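Side-chain contact in hypothetical protein MJ1247 (Methanocaldococcus jannaschii, PDB 1JEO), which catalyses the isomerisation between 3-hexulose 6-phosphate and fructose 6-phosphate: residues 43-48 / 60-65. Sequence-based numbering, arbitrary orientation.
Sequences IFIFGV and MRLMHL
The planar side chains take no part in the touch of Ile43 and Ile45 on Leu62. On the helix, the carbonyl O of Met60 stands 3.3 Å above one face of the His64 ring, offset toward its rim, while CD of Arg61 meets the ring's edge in its plane, 3.8 Å from His64 CD2. That same CD2 lies at the edge of the Arg61 guanidinium. On the strand, the side chain of Phe44 leaves the backbone away from the helix segment, and its ring meets Tyr80 edge-to-face.

The contact itself is purely apolar and small, about 98 Å² in all. Leu62 reaches the sheet with one methyl: its chain is extended at the end, CD1 anti to CA (chi2 179°), and CD1 comes 4.0 Å from Ile43 CG2. The two side chains cross at about a right angle. The bond from CA to CB of Ile43 heads toward the helix, and with chi1 -55° CG2, the branch that meets Leu62, lies anti to the backbone N. The same leucine methyl is 4.3 Å from Ile45 CD1, which itself lies 3.9 Å from Ile43 CG2, so one tip bears on two neighbouring methyls. Beta-branched isoleucine suits the extended strand, whereas leucine, branched one carbon later, suits a helix and spans the gap to the sheet.

All three residues are buried, joining strand 43-46 to the end of helix 49-64 within a beta-alpha-beta unit completed by strand 69-71, part of the parallel sheet of this SIS domain. Ile43 and Ile45 also touch Ile87 of strand 85-89, and Leu62 meets Ile158 of helix 144-164.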
ATOM      1  N   ILE A  43      11.789   1.121   3.245  1.00 19.97           N
ATOM      2  CA  ILE A  43      10.459   0.618   2.884  1.00 18.88           C
ATOM      3  C   ILE A  43      10.411   0.261   1.398  1.00 17.74           C
ATOM      4  O   ILE A  43      10.756   1.076   0.543  1.00 17.59           O
ATOM      5  CB  ILE A  43       9.342   1.656   3.229  1.00 19.85           C
ATOM      6  CG1 ILE A  43       9.423   2.038   4.712  1.00 20.16           C
ATOM      7  CG2 ILE A  43       7.947   1.063   2.955  1.00 20.29           C
ATOM      8  CD1 ILE A  43       8.922   3.406   5.026  1.00 20.54           C
ATOM      9  N   PHE A  44       9.982  -0.967   1.109  1.00 18.02           N
ATOM     10  CA  PHE A  44       9.889  -1.475  -0.261  1.00 17.33           C
ATOM     11  C   PHE A  44       8.450  -1.734  -0.679  1.00 16.46           C
ATOM     12  O   PHE A  44       7.688  -2.364   0.049  1.00 16.14           O
ATOM     13  CB  PHE A  44      10.692  -2.774  -0.410  1.00 18.29           C
ATOM     14  CG  PHE A  44      12.178  -2.594  -0.295  1.00 18.84           C
ATOM     15  CD1 PHE A  44      12.789  -2.418   0.965  1.00 18.93           C
ATOM     16  CD2 PHE A  44      12.985  -2.627  -1.443  1.00 19.17           C
ATOM     17  CE1 PHE A  44      14.191  -2.282   1.077  1.00 19.09           C
ATOM     18  CE2 PHE A  44      14.392  -2.491  -1.345  1.00 19.04           C
ATOM     19  CZ  PHE A  44      14.994  -2.318  -0.081  1.00 19.34           C
ATOM     20  N   ILE A  45       8.078  -1.221  -1.849  1.00 12.90           N
ATOM     21  CA  ILE A  45       6.726  -1.400  -2.376  1.00 11.66           C
ATOM     22  C   ILE A  45       6.802  -2.166  -3.702  1.00 11.25           C
ATOM     23  O   ILE A  45       7.713  -1.942  -4.498  1.00 11.19           O
ATOM     24  CB  ILE A  45       6.002  -0.033  -2.661  1.00 22.10           C
ATOM     25  CG1 ILE A  45       6.257   1.014  -1.563  1.00 22.81           C
ATOM     26  CG2 ILE A  45       4.499  -0.256  -2.899  1.00 21.30           C
ATOM     27  CD1 ILE A  45       5.675   0.738  -0.211  1.00 23.75           C
ATOM     28  N   PHE A  46       5.841  -3.065  -3.925  1.00 15.60           N
ATOM     29  CA  PHE A  46       5.761  -3.832  -5.169  1.00 15.29           C
ATOM     30  C   PHE A  46       4.323  -4.186  -5.538  1.00 15.77           C
ATOM     31  O   PHE A  46       3.467  -4.406  -4.676  1.00 15.68           O
ATOM     32  CB  PHE A  46       6.623  -5.112  -5.134  1.00 18.21           C
ATOM     33  CG  PHE A  46       6.731  -5.821  -6.478  1.00 17.28           C
ATOM     34  CD1 PHE A  46       7.327  -5.179  -7.591  1.00 17.78           C
ATOM     35  CD2 PHE A  46       6.203  -7.115  -6.649  1.00 18.00           C
ATOM     36  CE1 PHE A  46       7.397  -5.814  -8.862  1.00 17.81           C
ATOM     37  CE2 PHE A  46       6.265  -7.767  -7.917  1.00 16.93           C
ATOM     38  CZ  PHE A  46       6.866  -7.111  -9.024  1.00 17.19           C
ATOM     39  N   GLY A  47       4.119  -4.290  -6.847  1.00 15.00           N
ATOM     40  CA  GLY A  47       2.847  -4.645  -7.432  1.00 15.10           C
ATOM     41  C   GLY A  47       3.074  -4.752  -8.926  1.00 15.66           C
ATOM     42  O   GLY A  47       4.032  -4.177  -9.457  1.00 14.68           O
ATOM     43  N   VAL A  48       2.176  -5.455  -9.605  1.00 13.35           N
ATOM     44  CA  VAL A  48       2.246  -5.653 -11.054  1.00 14.43           C
ATOM     45  C   VAL A  48       1.078  -4.897 -11.702  1.00 14.93           C
ATOM     46  O   VAL A  48       0.041  -4.697 -11.067  1.00 14.20           O
ATOM     47  CB  VAL A  48       2.187  -7.191 -11.396  1.00 19.41           C
ATOM     48  CG1 VAL A  48       2.062  -7.439 -12.891  1.00 19.80           C
ATOM     49  CG2 VAL A  48       3.436  -7.884 -10.881  1.00 20.42           C
ATOM     50  N   MET A  60       6.302   7.110  -3.896  1.00 12.95           N
ATOM     51  CA  MET A  60       6.743   8.482  -4.150  1.00 14.59           C
ATOM     52  C   MET A  60       6.357   9.392  -2.978  1.00 14.96           C
ATOM     53  O   MET A  60       7.181  10.177  -2.498  1.00 14.74           O
ATOM     54  CB  MET A  60       6.113   9.014  -5.442  1.00 18.41           C
ATOM     55  CG  MET A  60       6.559  10.416  -5.821  1.00 20.43           C
ATOM     56  SD  MET A  60       5.757  11.050  -7.275  1.00 23.15           S
ATOM     57  CE  MET A  60       6.786  10.303  -8.529  1.00 21.64           C
ATOM     58  N   ARG A  61       5.129   9.227  -2.488  1.00 18.30           N
ATOM     59  CA  ARG A  61       4.626  10.034  -1.382  1.00 19.20           C
ATOM     60  C   ARG A  61       5.347   9.769  -0.045  1.00 19.31           C
ATOM     61  O   ARG A  61       5.590  10.709   0.713  1.00 19.27           O
ATOM     62  CB  ARG A  61       3.101   9.906  -1.280  1.00 18.09           C
ATOM     63  CG  ARG A  61       2.398  11.102  -0.646  1.00 19.84           C
ATOM     64  CD  ARG A  61       2.589  12.440  -1.351  1.00 21.38           C
ATOM     65  NE  ARG A  61       1.450  12.814  -2.187  1.00 23.15           N
ATOM     66  CZ  ARG A  61       1.541  13.545  -3.294  1.00 23.85           C
ATOM     67  NH1 ARG A  61       2.719  13.985  -3.715  1.00 24.47           N
ATOM     68  NH2 ARG A  61       0.452  13.829  -3.993  1.00 24.61           N
ATOM     69  N   LEU A  62       5.772   8.522   0.188  1.00 14.08           N
ATOM     70  CA  LEU A  62       6.517   8.156   1.404  1.00 14.12           C
ATOM     71  C   LEU A  62       7.896   8.808   1.381  1.00 14.20           C
ATOM     72  O   LEU A  62       8.415   9.239   2.417  1.00 14.01           O
ATOM     73  CB  LEU A  62       6.679   6.643   1.525  1.00 19.18           C
ATOM     74  CG  LEU A  62       5.532   5.817   2.103  1.00 19.40           C
ATOM     75  CD1 LEU A  62       5.944   4.360   2.092  1.00 19.68           C
ATOM     76  CD2 LEU A  62       5.188   6.268   3.528  1.00 19.20           C
ATOM     77  N   MET A  63       8.443   8.923   0.170  1.00 15.99           N
ATOM     78  CA  MET A  63       9.737   9.551  -0.073  1.00 16.12           C
ATOM     79  C   MET A  63       9.602  11.053   0.214  1.00 15.45           C
ATOM     80  O   MET A  63      10.480  11.639   0.854  1.00 15.46           O
ATOM     81  CB  MET A  63      10.166   9.285  -1.524  1.00 20.00           C
ATOM     82  CG  MET A  63      11.499   9.875  -1.967  1.00 22.05           C
ATOM     83  SD  MET A  63      11.397  11.591  -2.527  1.00 24.67           S
ATOM     84  CE  MET A  63      12.555  12.230  -1.445  1.00 23.91           C
ATOM     85  N   HIS A  64       8.482  11.646  -0.211  1.00 18.38           N
ATOM     86  CA  HIS A  64       8.189  13.072  -0.008  1.00 18.15           C
ATOM     87  C   HIS A  64       8.165  13.459   1.471  1.00 18.53           C
ATOM     88  O   HIS A  64       8.522  14.583   1.828  1.00 18.94           O
ATOM     89  CB  HIS A  64       6.840  13.445  -0.634  1.00 17.38           C
ATOM     90  CG  HIS A  64       6.839  13.473  -2.130  1.00 16.56           C
ATOM     91  ND1 HIS A  64       7.988  13.615  -2.878  1.00 16.72           N
ATOM     92  CD2 HIS A  64       5.819  13.404  -3.017  1.00 16.46           C
ATOM     93  CE1 HIS A  64       7.671  13.634  -4.162  1.00 16.37           C
ATOM     94  NE2 HIS A  64       6.362  13.509  -4.274  1.00 16.19           N
ATOM     95  N   LEU A  65       7.780  12.503   2.319  1.00 21.23           N
ATOM     96  CA  LEU A  65       7.712  12.697   3.766  1.00 21.55           C
ATOM     97  C   LEU A  65       9.035  12.444   4.502  1.00 21.59           C
ATOM     98  O   LEU A  65       9.114  12.644   5.718  1.00 22.36           O
ATOM     99  CB  LEU A  65       6.592  11.844   4.373  1.00 23.24           C
ATOM    100  CG  LEU A  65       5.146  12.064   3.912  1.00 23.35           C
ATOM    101  CD1 LEU A  65       4.232  11.239   4.792  1.00 23.13           C
ATOM    102  CD2 LEU A  65       4.751  13.529   3.972  1.00 23.45           C
TER